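Long-range contacts in acyl-CoA thioester hydrolase ybgC (Escherichia coli K-12, PDB 3GRH), which is a putative thioesterase of the outer membrane that belongs to the pectinesterase family but neither binds pectin nor has pectinesterase activity: residues V121-A125 and P172-Y177; P127-T131 and Q199-L203. All blocks are in the same frame, centred on the assembly; numbering follows the deposited sequence.

Contact 1 (V121-A125 and P172-Y177); sequences VYVPA and PAWYMY
Tyr122, near the end of strand 115-123, meets the first turn of helix 174-181 through its CB and one edge of its ring. Tyr122 CB lies 3.7 Å from CB of Ala173, the N-cap residue, and 3.9 Å from Met176 CE. The ring edge carries on along the helix, with Tyr122 CE2 4.0 Å from Tyr177 CA. The Tyr122 and Met176 side chains run antiparallel alongside each other, with Met176 CB 4.0 Å from Tyr122 CD2. Met176 bends at its last torsion (chi3 75°), which carries CE back to Tyr122 while SD rests 3.7 Å from Pro124 CA. Tyr167 and Trp197 add further aromatic contacts to the Tyr122 ring.

Farther out, Pro124 CB packs 3.8 Å from Tyr175 CE2. The Tyr175 ring has Met176 CG over one face, toward its rim. Its hydroxyl marks the polar edge: Ala125 N donates to Tyr175 OH over 3.1 Å in a nearly straight bond (167°), arriving near the ring plane. The same hydroxyl is hydrogen-bonded to Gln199 OE1, so two groups hold the ring's end. A phenylalanine in place of Tyr175 would lack the hydroxyl and would probably leave Ala125 N and Gln199 OE1 without this shared partner.

The arrangement belongs to the right-handed parallel beta-helix of the pectinesterase family: a short helix from an excursion between coils packs against the outside of a coil strand.

Contact 2 (P127-T131 and Q199-L203); sequences PGGIT and QNNGL
Asn200 OD1 accepts the backbone N-H of Ile130 over 3.0 Å, with an N-H...O angle of 151°. The donor is tilted 24° from the plane of the side-chain carbonyl. The other branch of the same amide turns to the peptide on the N-terminal side of Gly129: Asn200 ND2 gives a hydrogen to Gly128 O at 3.1 Å, almost straight and close to the amide plane. The two bonds fix the amide's rotation and tie the backbone on both sides of Gly129. CG stands anti to the backbone N of Asn200 (chi1 -174°), which extends the amide toward residues 128-130. ND2 also makes a weak bond to Pro124 O.

Gly129 CA sits 3.6 Å from Asn200 OD1 and 3.8 Å from Asn201 O. A side chain at Gly129 would come tight against Gly202 O. The Ile130 side chain crosses Asn200 at about a right angle, with Ile130 CB 3.7 Å from Asn200 OD1. Beyond it, Leu203 CA makes a CH...O contact of 3.3 Å with Ile130 O, and Leu203 CD1 reaches 3.7 Å from the same oxygen.

Residues 200-203 form a type II beta turn. Gly202 has positive phi there, where a side chain would strike the preceding carbonyl. Asn200, in the turn between strands 196-198 and 204-206, bonds to the backbone turn of the coil before it: a side-chain amide bridging successive turns in the right-handed parallel beta-helix of the pectinesterase family.

Overall arrangement
The centres of contacts 1 and 2 lie about 12 Å apart, and the two touch directly. Their segments alternate along the chain: 121-125, 127-131, 172-177, then 199-203. Strand 115-123 leads through a short turn into strand 130-134, so the first segments of both contacts belong to one corner of the beta-helix. Strand 196-198 runs parallel to 115-123, and 204-206 parallel to 130-134, repeating the corner in the next coil. Gln199 is the shared residue: its backbone N bonds to Val123 O, and its side chain also reaches contact 1. Contact 1 packs the helix of the excursion on the outside of the coil; contact 2 joins successive turns. Both lie away from the predicted nucleophile Asp280.

Contact 1 (V121-A125 and P172-Y177)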
loop_
_atom_site.group_PDB
_atom_site.type_symbol
_atom_site.label_atom_id
_atom_site.label_comp_id
_atom_site.label_asym_id
_atom_site.label_seq_id
_atom_site.Cartn_x
_atom_site.Cartn_y
_atom_site.Cartn_z
ATOM N N VAL A 121 4.550 -14.664 5.644
ATOM C CA VAL A 121 4.316 -14.284 7.059
ATOM C C VAL A 121 2.865 -13.834 7.024
ATOM O O VAL A 121 2.510 -12.850 6.369
ATOM C CB VAL A 121 5.182 -13.136 7.482
ATOM C CG1 VAL A 121 4.823 -12.686 8.892
ATOM C CG2 VAL A 121 6.661 -13.485 7.410
ATOM N N TYR A 122 2.029 -14.546 7.742
ATOM C CA TYR A 122 0.602 -14.211 7.875
ATOM C C TYR A 122 0.373 -13.800 9.320
ATOM O O TYR A 122 0.697 -14.537 10.271
ATOM C CB TYR A 122 -0.225 -15.414 7.587
ATOM C CG TYR A 122 -0.367 -15.849 6.142
ATOM C CD1 TYR A 122 0.280 -15.177 5.093
ATOM C CD2 TYR A 122 -1.056 -16.988 5.858
ATOM C CE1 TYR A 122 0.190 -15.613 3.802
ATOM C CE2 TYR A 122 -1.123 -17.422 4.577
ATOM C CZ TYR A 122 -0.553 -16.716 3.578
ATOM O OH TYR A 122 -0.674 -17.173 2.242
ATOM N N VAL A 123 -0.138 -12.578 9.494
ATOM C CA VAL A 123 -0.355 -12.030 10.858
ATOM C C VAL A 123 -1.853 -11.922 11.020
ATOM O O VAL A 123 -2.486 -11.112 10.378
ATOM C CB VAL A 123 0.281 -10.655 11.075
ATOM C CG1 VAL A 123 0.237 -10.258 12.562
ATOM C CG2 VAL A 123 1.772 -10.685 10.669
ATOM N N PRO A 124 -2.442 -12.733 11.865
ATOM C CA PRO A 124 -3.905 -12.746 11.972
ATOM C C PRO A 124 -4.472 -11.640 12.793
ATOM O O PRO A 124 -3.771 -10.911 13.499
ATOM C CB PRO A 124 -4.162 -14.125 12.618
ATOM C CG PRO A 124 -2.995 -14.334 13.407
ATOM C CD PRO A 124 -1.862 -13.860 12.625
ATOM N N ALA A 125 -5.763 -11.436 12.593
ATOM C CA ALA A 125 -6.514 -10.576 13.498
ATOM C C ALA A 125 -6.370 -11.140 14.920
ATOM O O ALA A 125 -6.372 -12.356 15.147
ATOM C CB ALA A 125 -7.965 -10.499 13.051
ATOM N N PRO A 172 -2.079 -20.573 14.489
ATOM C CA PRO A 172 -2.533 -19.292 14.079
ATOM C C PRO A 172 -2.415 -19.103 12.544
ATOM O O PRO A 172 -1.557 -19.668 11.815
ATOM C CB PRO A 172 -1.569 -18.299 14.797
ATOM C CG PRO A 172 -1.173 -19.086 16.018
ATOM C CD PRO A 172 -1.028 -20.504 15.480
ATOM N N ALA A 173 -3.339 -18.344 12.053
ATOM C CA ALA A 173 -3.343 -17.947 10.679
ATOM C C ALA A 173 -3.904 -19.032 9.815
ATOM O O ALA A 173 -3.952 -18.910 8.592
ATOM C CB ALA A 173 -1.910 -17.459 10.118
ATOM N N TRP A 174 -4.362 -20.136 10.404
ATOM C CA TRP A 174 -5.056 -21.137 9.578
ATOM C C TRP A 174 -6.173 -20.572 8.727
ATOM O O TRP A 174 -6.305 -20.963 7.567
ATOM C CB TRP A 174 -5.639 -22.250 10.454
ATOM C CG TRP A 174 -6.364 -23.286 9.634
ATOM C CD1 TRP A 174 -7.660 -23.499 9.586
ATOM C CD2 TRP A 174 -5.764 -24.152 8.662
ATOM N NE1 TRP A 174 -7.946 -24.512 8.694
ATOM C CE2 TRP A 174 -6.783 -24.913 8.095
ATOM C CE3 TRP A 174 -4.456 -24.349 8.224
ATOM C CZ2 TRP A 174 -6.540 -25.867 7.114
ATOM C CZ3 TRP A 174 -4.213 -25.324 7.268
ATOM C CH2 TRP A 174 -5.237 -26.036 6.717
ATOM N N TYR A 175 -7.015 -19.721 9.317
ATOM C CA TYR A 175 -8.167 -19.239 8.582
ATOM C C TYR A 175 -7.719 -18.507 7.312
ATOM O O TYR A 175 -8.428 -18.512 6.289
ATOM C CB TYR A 175 -9.059 -18.397 9.470
ATOM C CG TYR A 175 -8.587 -17.004 9.723
ATOM C CD1 TYR A 175 -9.024 -15.959 8.933
ATOM C CD2 TYR A 175 -7.798 -16.716 10.818
ATOM C CE1 TYR A 175 -8.554 -14.681 9.143
ATOM C CE2 TYR A 175 -7.358 -15.406 11.084
ATOM C CZ TYR A 175 -7.744 -14.382 10.254
ATOM O OH TYR A 175 -7.288 -13.113 10.514
ATOM N N MET A 176 -6.575 -17.820 7.404
ATOM C CA MET A 176 -5.978 -17.069 6.266
ATOM C C MET A 176 -5.503 -18.038 5.175
ATOM O O MET A 176 -5.910 -17.955 4.004
ATOM C CB MET A 176 -4.827 -16.204 6.761
ATOM C CG MET A 176 -5.324 -15.092 7.649
ATOM S SD MET A 176 -4.080 -14.138 8.531
ATOM C CE MET A 176 -3.435 -13.147 7.192
ATOM N N TYR A 177 -4.693 -19.015 5.567
ATOM C CA TYR A 177 -4.175 -19.995 4.658
ATOM C C TYR A 177 -5.297 -20.759 4.033
ATOM O O TYR A 177 -5.282 -20.966 2.825
ATOM C CB TYR A 177 -3.251 -20.922 5.380
ATOM C CG TYR A 177 -2.725 -22.006 4.502
ATOM C CD1 TYR A 177 -1.704 -21.712 3.583
ATOM C CD2 TYR A 177 -3.263 -23.266 4.522
ATOM C CE1 TYR A 177 -1.233 -22.677 2.735
ATOM C CE2 TYR A 177 -2.784 -24.223 3.706
ATOM C CZ TYR A 177 -1.760 -23.931 2.823
ATOM O OH TYR A 177 -1.345 -24.999 1.986
#

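Contact 2 (P127-T131 and Q199-L203)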
loop_
_atom_site.group_PDB
_atom_site.type_symbol
_atom_site.label_atom_id
_atom_site.label_comp_id
_atom_site.label_asym_id
_atom_site.label_seq_id
_atom_site.Cartn_x
_atom_site.Cartn_y
_atom_site.Cartn_z
ATOM N N PRO A 127 -6.593 -9.618 19.343
ATOM C CA PRO A 127 -6.899 -8.537 20.267
ATOM C C PRO A 127 -5.799 -7.537 20.524
ATOM O O PRO A 127 -6.113 -6.379 20.937
ATOM C CB PRO A 127 -7.170 -9.275 21.562
ATOM C CG PRO A 127 -6.610 -10.629 21.417
ATOM C CD PRO A 127 -6.753 -10.937 19.978
ATOM N N GLY A 128 -4.550 -7.969 20.418
ATOM C CA GLY A 128 -3.417 -7.110 20.605
ATOM C C GLY A 128 -2.644 -6.869 19.294
ATOM O O GLY A 128 -2.686 -7.713 18.344
ATOM N N GLY A 129 -1.962 -5.724 19.274
ATOM C CA GLY A 129 -1.073 -5.346 18.159
ATOM C C GLY A 129 0.250 -6.093 18.150
ATOM O O GLY A 129 0.764 -6.497 19.147
ATOM N N ILE A 130 0.751 -6.343 16.952
ATOM C CA ILE A 130 2.055 -6.914 16.774
ATOM C C ILE A 130 2.976 -5.889 16.132
ATOM O O ILE A 130 2.583 -5.266 15.136
ATOM C CB ILE A 130 1.994 -8.111 15.841
ATOM C CG1 ILE A 130 1.138 -9.195 16.462
ATOM C CG2 ILE A 130 3.429 -8.683 15.611
ATOM C CD1 ILE A 130 1.803 -9.875 17.585
ATOM N N THR A 131 4.169 -5.710 16.718
ATOM C CA THR A 131 5.250 -4.884 16.099
ATOM C C THR A 131 6.352 -5.775 15.649
ATOM O O THR A 131 6.881 -6.528 16.416
ATOM C CB THR A 131 5.769 -3.845 17.059
ATOM O OG1 THR A 131 4.684 -2.978 17.455
ATOM C CG2 THR A 131 6.875 -3.011 16.411
ATOM N N GLN A 199 -3.863 -9.193 8.852
ATOM C CA GLN A 199 -5.162 -8.678 9.230
ATOM C C GLN A 199 -5.133 -8.080 10.619
ATOM O O GLN A 199 -6.182 -7.793 11.225
ATOM C CB GLN A 199 -6.194 -9.774 9.199
ATOM C CG GLN A 199 -6.285 -10.417 7.844
ATOM C CD GLN A 199 -7.634 -10.916 7.621
ATOM O OE1 GLN A 199 -8.231 -11.553 8.510
ATOM N NE2 GLN A 199 -8.217 -10.520 6.493
ATOM N N ASN A 200 -3.970 -7.926 11.211
ATOM C CA ASN A 200 -3.841 -7.445 12.603
ATOM C C ASN A 200 -4.080 -5.925 12.661
ATOM O O ASN A 200 -3.377 -5.113 12.039
ATOM C CB ASN A 200 -2.387 -7.764 13.022
ATOM C CG ASN A 200 -2.076 -7.500 14.436
ATOM O OD1 ASN A 200 -1.242 -6.610 14.772
ATOM N ND2 ASN A 200 -2.764 -8.191 15.319
ATOM N N ASN A 201 -5.067 -5.516 13.474
ATOM C CA ASN A 201 -5.244 -4.122 13.760
ATOM C C ASN A 201 -4.082 -3.690 14.588
ATOM O O ASN A 201 -3.682 -4.376 15.541
ATOM C CB ASN A 201 -6.543 -3.855 14.511
ATOM C CG ASN A 201 -7.782 -4.139 13.716
ATOM O OD1 ASN A 201 -7.804 -4.143 12.484
ATOM N ND2 ASN A 201 -8.864 -4.408 14.468
ATOM N N GLY A 202 -3.542 -2.540 14.282
ATOM C CA GLY A 202 -2.394 -2.175 15.066
ATOM C C GLY A 202 -1.066 -2.689 14.683
ATOM O O GLY A 202 -0.114 -2.398 15.413
ATOM N N LEU A 203 -0.956 -3.407 13.597
ATOM C CA LEU A 203 0.370 -3.868 13.084
ATOM C C LEU A 203 1.282 -2.688 12.930
ATOM O O LEU A 203 0.891 -1.658 12.401
ATOM C CB LEU A 203 0.175 -4.511 11.742
ATOM C CG LEU A 203 1.447 -5.131 11.151
ATOM C CD1 LEU A 203 1.689 -6.517 11.757
ATOM C CD2 LEU A 203 1.244 -5.187 9.594
#